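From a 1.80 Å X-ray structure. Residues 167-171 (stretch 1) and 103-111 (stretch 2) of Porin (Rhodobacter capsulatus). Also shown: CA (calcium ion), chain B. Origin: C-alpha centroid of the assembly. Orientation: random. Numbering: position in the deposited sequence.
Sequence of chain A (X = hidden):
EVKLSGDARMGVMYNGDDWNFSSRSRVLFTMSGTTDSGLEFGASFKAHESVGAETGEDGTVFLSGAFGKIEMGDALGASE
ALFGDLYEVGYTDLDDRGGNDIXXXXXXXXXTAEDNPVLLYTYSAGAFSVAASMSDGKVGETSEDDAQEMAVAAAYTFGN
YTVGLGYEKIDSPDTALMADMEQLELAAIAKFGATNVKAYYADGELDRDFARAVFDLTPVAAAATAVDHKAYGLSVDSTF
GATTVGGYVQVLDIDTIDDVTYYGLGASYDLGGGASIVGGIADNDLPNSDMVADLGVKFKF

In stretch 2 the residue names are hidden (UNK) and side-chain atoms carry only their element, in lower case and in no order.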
ATOM      1  N   TYR A 167      23.256  25.400   9.838  1.00 22.54           N
ATOM      2  CA  TYR A 167      23.128  26.349   8.803  1.00 21.68           C
ATOM      3  C   TYR A 167      22.540  25.564   7.667  1.00 22.97           C
ATOM      4  O   TYR A 167      23.061  24.567   7.171  1.00 25.70           O
ATOM      5  CB  TYR A 167      24.477  26.856   8.488  1.00 19.60           C
ATOM      6  CG  TYR A 167      24.378  27.774   7.317  1.00 30.51           C
ATOM      7  CD1 TYR A 167      23.827  29.039   7.450  1.00 31.48           C
ATOM      8  CD2 TYR A 167      24.805  27.281   6.104  1.00 35.86           C
ATOM      9  CE1 TYR A 167      23.707  29.817   6.314  1.00 34.71           C
ATOM     10  CE2 TYR A 167      24.682  28.050   4.968  1.00 45.09           C
ATOM     11  CZ  TYR A 167      24.132  29.309   5.089  1.00 45.63           C
ATOM     12  OH  TYR A 167      24.000  30.054   3.936  1.00 43.91           O
ATOM     13  N   GLU A 168      21.489  26.172   7.166  1.00 25.32           N
ATOM     14  CA  GLU A 168      20.707  25.607   6.089  1.00 22.85           C
ATOM     15  C   GLU A 168      20.497  26.579   4.931  1.00 23.46           C
ATOM     16  O   GLU A 168      20.309  27.782   5.156  1.00 21.97           O
ATOM     17  CB  GLU A 168      19.356  25.235   6.605  1.00 23.96           C
ATOM     18  CG  GLU A 168      19.241  24.440   7.905  1.00 18.08           C
ATOM     19  CD  GLU A 168      17.825  23.958   8.107  1.00 17.37           C
ATOM     20  OE1 GLU A 168      17.430  22.982   7.479  1.00 19.97           O
ATOM     21  OE2 GLU A 168      17.092  24.534   8.885  1.00 21.50           O
ATOM     22  N   LYS A 169      20.491  26.097   3.706  1.00 21.91           N
ATOM     23  CA  LYS A 169      20.173  26.958   2.582  1.00 26.98           C
ATOM     24  C   LYS A 169      19.464  26.267   1.419  1.00 33.90           C
ATOM     25  O   LYS A 169      19.558  25.040   1.236  1.00 21.78           O
ATOM     26  CB  LYS A 169      21.439  27.607   2.100  1.00 22.39           C
ATOM     27  CG  LYS A 169      22.419  26.619   1.593  1.00 33.73           C
ATOM     28  CD  LYS A 169      23.422  27.501   0.952  1.00 55.00           C
ATOM     29  CE  LYS A 169      23.786  26.793  -0.334  1.00 70.05           C
ATOM     30  NZ  LYS A 169      24.459  27.729  -1.222  1.00 76.45           N
ATOM     31  N   ILE A 170      18.652  27.038   0.659  1.00 24.31           N
ATOM     32  CA  ILE A 170      17.986  26.553  -0.560  1.00 26.64           C
ATOM     33  C   ILE A 170      18.408  27.496  -1.702  1.00 22.64           C
ATOM     34  O   ILE A 170      18.268  28.708  -1.604  1.00 26.39           O
ATOM     35  CB  ILE A 170      16.416  26.541  -0.443  1.00 22.23           C
ATOM     36  CG1 ILE A 170      15.910  25.694   0.739  1.00 18.13           C
ATOM     37  CG2 ILE A 170      15.874  25.998  -1.773  1.00 20.59           C
ATOM     38  CD1 ILE A 170      14.395  25.688   0.916  1.00 22.57           C
ATOM     39  N   ASP A 171      19.042  26.981  -2.731  1.00 21.42           N
ATOM     40  CA  ASP A 171      19.377  27.682  -3.940  1.00 22.65           C
ATOM     41  C   ASP A 171      18.295  27.505  -4.966  1.00 24.81           C
ATOM     42  O   ASP A 171      17.934  26.395  -5.359  1.00 25.52           O
ATOM     43  CB  ASP A 171      20.628  27.168  -4.571  1.00 24.09           C
ATOM     44  CG  ASP A 171      21.837  27.385  -3.686  1.00 37.12           C
ATOM     45  OD1 ASP A 171      21.830  28.313  -2.869  1.00 39.08           O
ATOM     46  OD2 ASP A 171      22.771  26.599  -3.817  1.00 63.64           O
ATOM     47  N   UNK A 103      10.866  24.978  12.939  1.00 24.84           N
ATOM     48  CA  UNK A 103      10.735  25.354  11.532  1.00 28.04           C
ATOM     49  C   UNK A 103      12.027  25.260  10.766  1.00 25.87           C
ATOM     50  O   UNK A 103      12.639  26.282  10.425  1.00 26.05           O
ATOM     51  c   UNK A 103      10.717  27.340  12.865  1.00 24.38           C
ATOM     52  c   UNK A 103      10.685  26.159  13.813  1.00 21.16           C
ATOM     53  c   UNK A 103      10.144  26.762  11.590  1.00 21.68           C
ATOM     54  N   UNK A 104      12.491  24.038  10.487  1.00 18.31           N
ATOM     55  CA  UNK A 104      13.711  23.909   9.726  1.00 18.73           C
ATOM     56  C   UNK A 104      13.396  24.237   8.273  1.00 20.07           C
ATOM     57  O   UNK A 104      12.311  23.952   7.773  1.00 21.70           O
ATOM     58  c   UNK A 104      15.825  22.658  11.811  1.00 23.25           C
ATOM     59  c   UNK A 104      14.665  22.143  11.277  1.00 20.99           C
ATOM     60  c   UNK A 104      14.293  22.476   9.827  1.00 20.72           C
ATOM     61  o   UNK A 104      15.728  21.319  15.166  1.00 26.62           O
ATOM     62  c   UNK A 104      15.351  21.544  13.874  1.00 22.33           C
ATOM     63  c   UNK A 104      14.191  21.017  13.366  1.00 18.76           C
ATOM     64  c   UNK A 104      16.157  22.347  13.123  1.00 23.05           C
ATOM     65  c   UNK A 104      13.852  21.327  12.057  1.00 21.35           C
ATOM     66  N   UNK A 105      14.382  24.841   7.625  1.00 19.68           N
ATOM     67  CA  UNK A 105      14.261  25.223   6.236  1.00 27.46           C
ATOM     68  C   UNK A 105      14.385  24.047   5.277  1.00 24.74           C
ATOM     69  O   UNK A 105      13.721  24.056   4.241  1.00 18.69           O
ATOM     70  c   UNK A 105      15.341  26.317   5.909  1.00 24.81           C
ATOM     71  c   UNK A 105      16.618  27.868   4.349  1.00 19.57           C
ATOM     72  c   UNK A 105      15.391  26.987   4.484  1.00 23.54           C
ATOM     73  c   UNK A 105      14.123  27.818   4.283  1.00 22.08           C
ATOM     74  N   UNK A 106      15.223  23.010   5.521  1.00 22.99           N
ATOM     75  CA  UNK A 106      15.453  21.966   4.520  1.00 22.98           C
ATOM     76  C   UNK A 106      15.120  20.561   5.058  1.00 18.20           C
ATOM     77  O   UNK A 106      14.826  20.432   6.258  1.00 21.22           O
ATOM     78  c   UNK A 106      17.382  23.454   3.528  1.00 19.42           C
ATOM     79  o   UNK A 106      17.808  21.518   5.032  1.00 25.92           O
ATOM     80  c   UNK A 106      16.954  22.022   3.992  1.00 29.35           C
ATOM     81  N   UNK A 107      15.163  19.541   4.178  1.00 17.26           N
ATOM     82  CA  UNK A 107      14.956  18.135   4.515  1.00 18.97           C
ATOM     83  C   UNK A 107      13.533  17.956   4.937  1.00 27.01           C
ATOM     84  O   UNK A 107      12.704  18.865   4.817  1.00 22.34           O
ATOM     85  N   UNK A 108      13.237  16.740   5.358  1.00 18.09           N
ATOM     86  CA  UNK A 108      11.921  16.385   5.854  1.00 14.02           C
ATOM     87  C   UNK A 108      10.793  16.830   4.907  1.00 16.56           C
ATOM     88  O   UNK A 108       9.874  17.589   5.260  1.00 19.46           O
ATOM     89  o   UNK A 108      10.116  16.964   9.015  1.00 21.20           O
ATOM     90  c   UNK A 108      10.539  16.397   7.998  1.00 20.04           C
ATOM     91  o   UNK A 108      10.071  15.315   7.649  1.00 22.75           O
ATOM     92  c   UNK A 108      11.687  17.015   7.219  1.00 14.02           C
ATOM     93  N   UNK A 109      10.996  16.359   3.669  1.00 18.15           N
ATOM     94  CA  UNK A 109      10.048  16.488   2.567  1.00 24.76           C
ATOM     95  C   UNK A 109       9.964  17.891   1.950  1.00 28.53           C
ATOM     96  O   UNK A 109       9.007  18.166   1.229  1.00 24.18           O
ATOM     97  c   UNK A 109       7.132  14.311   3.911  1.00 35.83           C
ATOM     98  c   UNK A 109       8.639  16.083   3.005  1.00 23.74           C
ATOM     99  c   UNK A 109       8.543  14.659   3.508  1.00 39.02           C
ATOM    100  o   UNK A 109       6.497  13.542   3.188  1.00 50.54           O
ATOM    101  o   UNK A 109       6.684  14.838   4.927  1.00 42.26           O
ATOM    102  N   UNK A 110      10.913  18.804   2.174  1.00 23.57           N
ATOM    103  CA  UNK A 110      10.966  20.108   1.482  1.00 25.84           C
ATOM    104  C   UNK A 110      11.118  19.871  -0.025  1.00 30.43           C
ATOM    105  O   UNK A 110      10.337  20.395  -0.829  1.00 24.85           O
ATOM    106  c   UNK A 110      11.053  23.166   1.820  1.00 24.89           C
ATOM    107  c   UNK A 110      10.265  23.712   4.122  1.00 24.00           C
ATOM    108  n   UNK A 110      10.532  24.128   5.360  1.00 26.57           N
ATOM    109  n   UNK A 110      11.220  23.578   3.207  1.00 27.06           N
ATOM    110  n   UNK A 110       9.017  23.462   3.801  1.00 34.29           N
ATOM    111  c   UNK A 110      12.300  22.353   1.388  1.00 23.85           C
ATOM    112  c   UNK A 110      12.151  20.952   2.000  1.00 21.39           C
ATOM    113  N   UNK A 111      12.075  19.060  -0.467  1.00 17.88           N
ATOM    114  CA  UNK A 111      12.258  18.758  -1.864  1.00 18.66           C
ATOM    115  C   UNK A 111      12.120  17.292  -2.218  1.00 19.35           C
ATOM    116  O   UNK A 111      12.171  16.916  -3.397  1.00 18.67           O
ATOM    117  c   UNK A 111      15.196  21.142  -2.633  1.00 28.02           C
ATOM    118  c   UNK A 111      13.789  20.756  -2.330  1.00 24.75           C
ATOM    119  c   UNK A 111      12.923  21.268  -3.443  1.00 33.78           C
ATOM    120  c   UNK A 111      13.617  19.253  -2.274  1.00 19.31           C
TER
HETATM  121 CA    CA B 302      10.460  18.509  10.605  1.00 21.26          CA
HETATM  122  O   HOH W   1       9.197  17.450  12.242  1.00 20.86           O
HETATM  123  O   HOH W   2      10.713  19.973  12.340  1.00 18.77           O
HETATM  124  O   HOH W   3      10.842  20.398   9.130  1.00 20.83           O
HETATM  125  O   HOH W   4       8.262  19.376  10.373  1.00 22.54           O

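Position 103 carries three carbons that close a ring onto its own backbone N, an arrangement unique to proline. The residue is Pro-103; its CA-to-CB bond points sideways, and it makes no contact with the strand.

At position 104 one carbon leads to a six-carbon ring bearing a single oxygen. The CA lies 3.5 Å from OE2 of Glu-168, and the same carboxylate oxygen sits at the edge of the ring, near its plane. A hydroxylated six-membered ring identifies Tyr-104, whose OH is hydrogen-bonded elsewhere in the structure.

Position 105 has four side-chain carbons, forked at the second, and points toward stretch 1. The fork lies 3.9 Å from CD1 of Ile-170, and one terminal carbon comes within 4.1 Å of CA of Lys-169. Branching at the second carbon rather than the first excludes isoleucine and makes this Leu-105, with chi1 in t and chi2 in p. Its backbone N donates a hydrogen bond to OE2 of Glu-168 (3.0 Å).

The side chain of position 106 is one carbon carrying one oxygen and one carbon. The oxygen is 2.9 Å from OE1 of Glu-168, while the terminal carbon lies 3.5 Å from O of Lys-169 and 3.9 Å from CG1 of Ile-170. A branch of oxygen and methyl on the first carbon is that of threonine, so this is Thr-106. Its OG1 donates the short hydrogen bond to Glu-168, and CG2 is the methyl near the strand.

Position 107 has no side-chain atoms and does not touch stretch 1. It is Gly-107, and its phi of 67° is of the kind glycine readily adopts. A type I' turn begins here.

At position 108 there are two carbons, the second carrying two oxygens: a short carboxylate, hence Asp-108. It is out of reach of the strand, but its OD2 binds the calcium ion CA at 2.2 Å; four waters and two atoms from elsewhere in the structure also bind it.

Position 109 has three carbons, the third carrying two oxygens. This longer carboxylate is Glu-109, exposed and remote from the strand.

Position 110 shows three carbons, a nitrogen, and a carbon carrying two more nitrogens. Its second carbon lies 4.0 Å from CD1 of Ile-170. The guanidinium identifies Arg-110, which folds back so that NE donates to O of Leu-105 at 2.7 Å; its backbone N closes the turn on O of Gly-107 (3.2 Å).

Position 111 again has four carbons forked at the second, giving Leu-111, whose CD1 stays 5.0 Å from CG2 of Ile-170.

The contact rests on the buried carboxylate of Glu-168. OE2 receives N of Leu-105, and OE1 receives both N (3.0 Å) and OG1 of Thr-106, so one side chain fastens two successive amides of an irregular loop to a strand. Beside this polar clasp, Ile-170 packs against Leu-105, Thr-106 and Arg-110, while the CA-to-CB bond of Lys-169 points away and its NZ salt-bridges OD1 of Asp-171 (3.2 Å).

Stretch 2 (103-111) PYLTGDERL
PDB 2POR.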